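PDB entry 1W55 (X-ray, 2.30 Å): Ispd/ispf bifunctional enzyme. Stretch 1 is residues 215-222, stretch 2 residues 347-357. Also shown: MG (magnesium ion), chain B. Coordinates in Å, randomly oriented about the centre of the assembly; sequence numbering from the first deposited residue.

Stretch 1 (215-222) GFDVHEFG
Stretch 2 (347-357) GFIGRKEGMAV

Antiparallel strands separate chemistries by alternation, and residues 215-222 and 354-357 of this bifunctional enzyme illustrate the principle. Their axes approach to 4.7 Å, with N-to-C directions 156° apart. Asp217 pairs with Val357 and His219 with Met355 as hydrogen-bonded pairs: Val357 N to Asp217 O and Met355 N to His219 O each span 2.9 Å, while Asp217 N to Val357 O spans 3.2 Å and His219 N to Met355 O 3.1 Å. Val218 opposite Ala356 and Glu220 opposite Gly354 are the narrow pairs, with CA-CA separations of 4.3 and 4.0 Å. Phe221 N extends the ladder to Glu353 O at 2.9 Å.

Before the second strand, a helix ends in a Schellman turn: Lys352 has phi/psi 65/29, and Glu353 N returns to Phe348 O at 3.0 Å. Gly354 is nearly fully extended (-168/-178); a CB there would clash with His219 O.

Val218 (chi1 t) shares a face with Ala356. Its CG1 meets Phe348 CE1 at 3.7 Å, the latter ring set by chi1 p, and its CG2 meets Ala356 CB at 3.8 Å. Phe216, chi1 t and chi2 80°, brings CZ within 3.6 Å of Ala356 CB, so the small methyl accommodates two neighbours.

The other face carries Asp217, His219, Met355 and Val357 (chi1 t). Asp217 (chi1 -150°, chi2 5°) leads its carboxylate away from the partner strand, placing OD1 2.2 Å from MG; OD2 accepts a 2.6 Å hydrogen bond from the oxygen of metal-bound water 1. His219 (m, chi2 -1°) turns ND1 back to Val218 O at 2.8 Å, fixing its ring.

Phe221 (chi1 -86°, chi2 117°) points toward the turn, its CD1 3.5 Å from Lys352 O and 3.6 Å from Gly354 CA. Met355 (p, t, chi3 -113°) offers CB to Phe221 CE1 at 4.1 Å.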

# COMPACT_ATOMS: atom_id res chain seq x y z
N GLY A 215 40.49 13.38 0.91
CA GLY A 215 41.70 13.19 1.66
C GLY A 215 42.83 13.52 0.73
O GLY A 215 42.84 13.13 -0.44
N PHE A 216 43.78 14.29 1.25
CA PHE A 216 44.98 14.60 0.49
C PHE A 216 46.14 14.58 1.46
O PHE A 216 46.06 15.15 2.55
CB PHE A 216 44.87 15.95 -0.22
CG PHE A 216 46.05 16.26 -1.10
CD1 PHE A 216 46.14 15.70 -2.38
CD2 PHE A 216 47.07 17.10 -0.65
CE1 PHE A 216 47.24 15.97 -3.20
CE2 PHE A 216 48.16 17.40 -1.46
CZ PHE A 216 48.26 16.83 -2.74
N ASP A 217 47.20 13.91 1.05
CA ASP A 217 48.39 13.79 1.86
C ASP A 217 49.64 13.71 1.01
O ASP A 217 49.61 13.21 -0.12
CB ASP A 217 48.30 12.57 2.77
CG ASP A 217 49.07 12.76 4.07
OD1 ASP A 217 49.62 13.87 4.32
OD2 ASP A 217 49.19 11.84 4.90
N VAL A 218 50.73 14.22 1.57
CA VAL A 218 52.04 14.29 0.92
C VAL A 218 53.07 13.73 1.90
O VAL A 218 53.11 14.13 3.08
CB VAL A 218 52.39 15.76 0.53
CG1 VAL A 218 53.84 15.89 0.02
CG2 VAL A 218 51.43 16.30 -0.49
N HIS A 219 53.86 12.76 1.45
CA HIS A 219 55.05 12.34 2.18
C HIS A 219 56.27 12.56 1.29
O HIS A 219 56.16 12.64 0.07
CB HIS A 219 54.97 10.88 2.62
CG HIS A 219 53.95 10.62 3.69
ND1 HIS A 219 53.17 11.62 4.23
CD2 HIS A 219 53.57 9.47 4.29
CE1 HIS A 219 52.35 11.09 5.13
NE2 HIS A 219 52.56 9.79 5.18
N GLU A 220 57.43 12.64 1.94
CA GLU A 220 58.70 12.92 1.29
C GLU A 220 59.49 11.64 1.03
O GLU A 220 59.52 10.73 1.87
CB GLU A 220 59.51 13.85 2.21
CG GLU A 220 60.85 14.32 1.67
CD GLU A 220 61.58 15.23 2.63
OE1 GLU A 220 62.62 15.80 2.22
OE2 GLU A 220 61.13 15.38 3.79
N PHE A 221 60.11 11.55 -0.14
CA PHE A 221 61.02 10.45 -0.42
C PHE A 221 62.36 10.62 0.31
O PHE A 221 62.68 11.71 0.81
CB PHE A 221 61.27 10.33 -1.93
CG PHE A 221 60.24 9.50 -2.67
CD1 PHE A 221 59.44 10.08 -3.65
CD2 PHE A 221 60.09 8.15 -2.40
CE1 PHE A 221 58.49 9.33 -4.35
CE2 PHE A 221 59.13 7.39 -3.08
CZ PHE A 221 58.34 7.97 -4.07
N GLY A 222 63.14 9.54 0.37
CA GLY A 222 64.49 9.59 0.89
C GLY A 222 64.73 8.78 2.15
O GLY A 222 65.69 9.02 2.86
N GLY A 347 57.19 19.78 -11.08
CA GLY A 347 57.02 20.06 -9.67
C GLY A 347 57.78 19.13 -8.75
O GLY A 347 58.57 18.29 -9.21
N PHE A 348 57.55 19.28 -7.45
CA PHE A 348 58.20 18.44 -6.46
C PHE A 348 57.96 16.94 -6.68
O PHE A 348 58.87 16.13 -6.46
CB PHE A 348 57.88 18.90 -5.01
CG PHE A 348 56.55 18.42 -4.47
CD1 PHE A 348 56.43 17.16 -3.88
CD2 PHE A 348 55.44 19.26 -4.47
CE1 PHE A 348 55.21 16.72 -3.34
CE2 PHE A 348 54.21 18.84 -3.93
CZ PHE A 348 54.09 17.57 -3.37
N ILE A 349 56.76 16.57 -7.13
CA ILE A 349 56.43 15.17 -7.43
C ILE A 349 57.24 14.69 -8.62
O ILE A 349 57.82 13.61 -8.57
CB ILE A 349 54.91 14.96 -7.67
CG1 ILE A 349 54.15 15.28 -6.38
CG2 ILE A 349 54.62 13.53 -8.11
CD1 ILE A 349 52.70 15.57 -6.59
N GLY A 350 57.28 15.51 -9.67
CA GLY A 350 58.02 15.21 -10.88
C GLY A 350 59.52 15.05 -10.65
O GLY A 350 60.16 14.23 -11.31
N ARG A 351 60.07 15.84 -9.72
CA ARG A 351 61.46 15.74 -9.27
C ARG A 351 61.76 14.54 -8.37
O ARG A 351 62.91 14.35 -7.94
CB ARG A 351 61.82 16.98 -8.46
CG ARG A 351 62.42 18.12 -9.23
CD ARG A 351 62.63 19.34 -8.36
NE ARG A 351 61.78 20.38 -8.86
CZ ARG A 351 60.84 21.02 -8.19
NH1 ARG A 351 60.62 20.78 -6.90
NH2 ARG A 351 60.14 21.93 -8.82
N LYS A 352 60.72 13.76 -8.04
CA LYS A 352 60.82 12.61 -7.14
C LYS A 352 61.21 13.01 -5.71
O LYS A 352 61.82 12.23 -4.97
CB LYS A 352 61.79 11.54 -7.69
CG LYS A 352 61.50 11.10 -9.14
CD LYS A 352 62.37 9.90 -9.53
CE LYS A 352 62.37 9.69 -11.04
NZ LYS A 352 62.41 8.24 -11.41
N GLU A 353 60.83 14.21 -5.31
CA GLU A 353 61.08 14.67 -3.95
C GLU A 353 60.07 14.09 -2.96
O GLU A 353 60.35 13.95 -1.76
CB GLU A 353 61.08 16.20 -3.87
CG GLU A 353 62.30 16.86 -4.50
CD GLU A 353 62.16 18.37 -4.64
OE1 GLU A 353 61.13 18.93 -4.21
OE2 GLU A 353 63.10 19.01 -5.17
N GLY A 354 58.90 13.74 -3.48
CA GLY A 354 57.85 13.19 -2.64
C GLY A 354 56.73 12.61 -3.47
O GLY A 354 56.81 12.57 -4.70
N MET A 355 55.70 12.13 -2.79
CA MET A 355 54.50 11.69 -3.49
C MET A 355 53.22 12.10 -2.76
O MET A 355 53.23 12.30 -1.53
CB MET A 355 54.56 10.19 -3.81
CG MET A 355 54.22 9.24 -2.68
SD MET A 355 53.95 7.53 -3.31
CE MET A 355 52.44 7.35 -3.02
N ALA A 356 52.14 12.23 -3.51
CA ALA A 356 50.87 12.64 -2.93
C ALA A 356 49.78 11.64 -3.26
O ALA A 356 49.86 10.90 -4.24
CB ALA A 356 50.50 14.05 -3.41
N VAL A 357 48.75 11.60 -2.41
CA VAL A 357 47.60 10.73 -2.63
C VAL A 357 46.29 11.50 -2.42
O VAL A 357 46.06 12.10 -1.36
CB VAL A 357 47.66 9.47 -1.73
CG1 VAL A 357 46.44 8.60 -1.99
CG2 VAL A 357 48.97 8.65 -1.97
MG MG B . 49.97 15.19 6.05
O HOH W 1 50.23 13.21 6.91
O HOH W 2 51.88 15.65 5.17
O HOH W 3 63.19 15.29 -0.84
O HOH W 4 48.06 14.87 6.65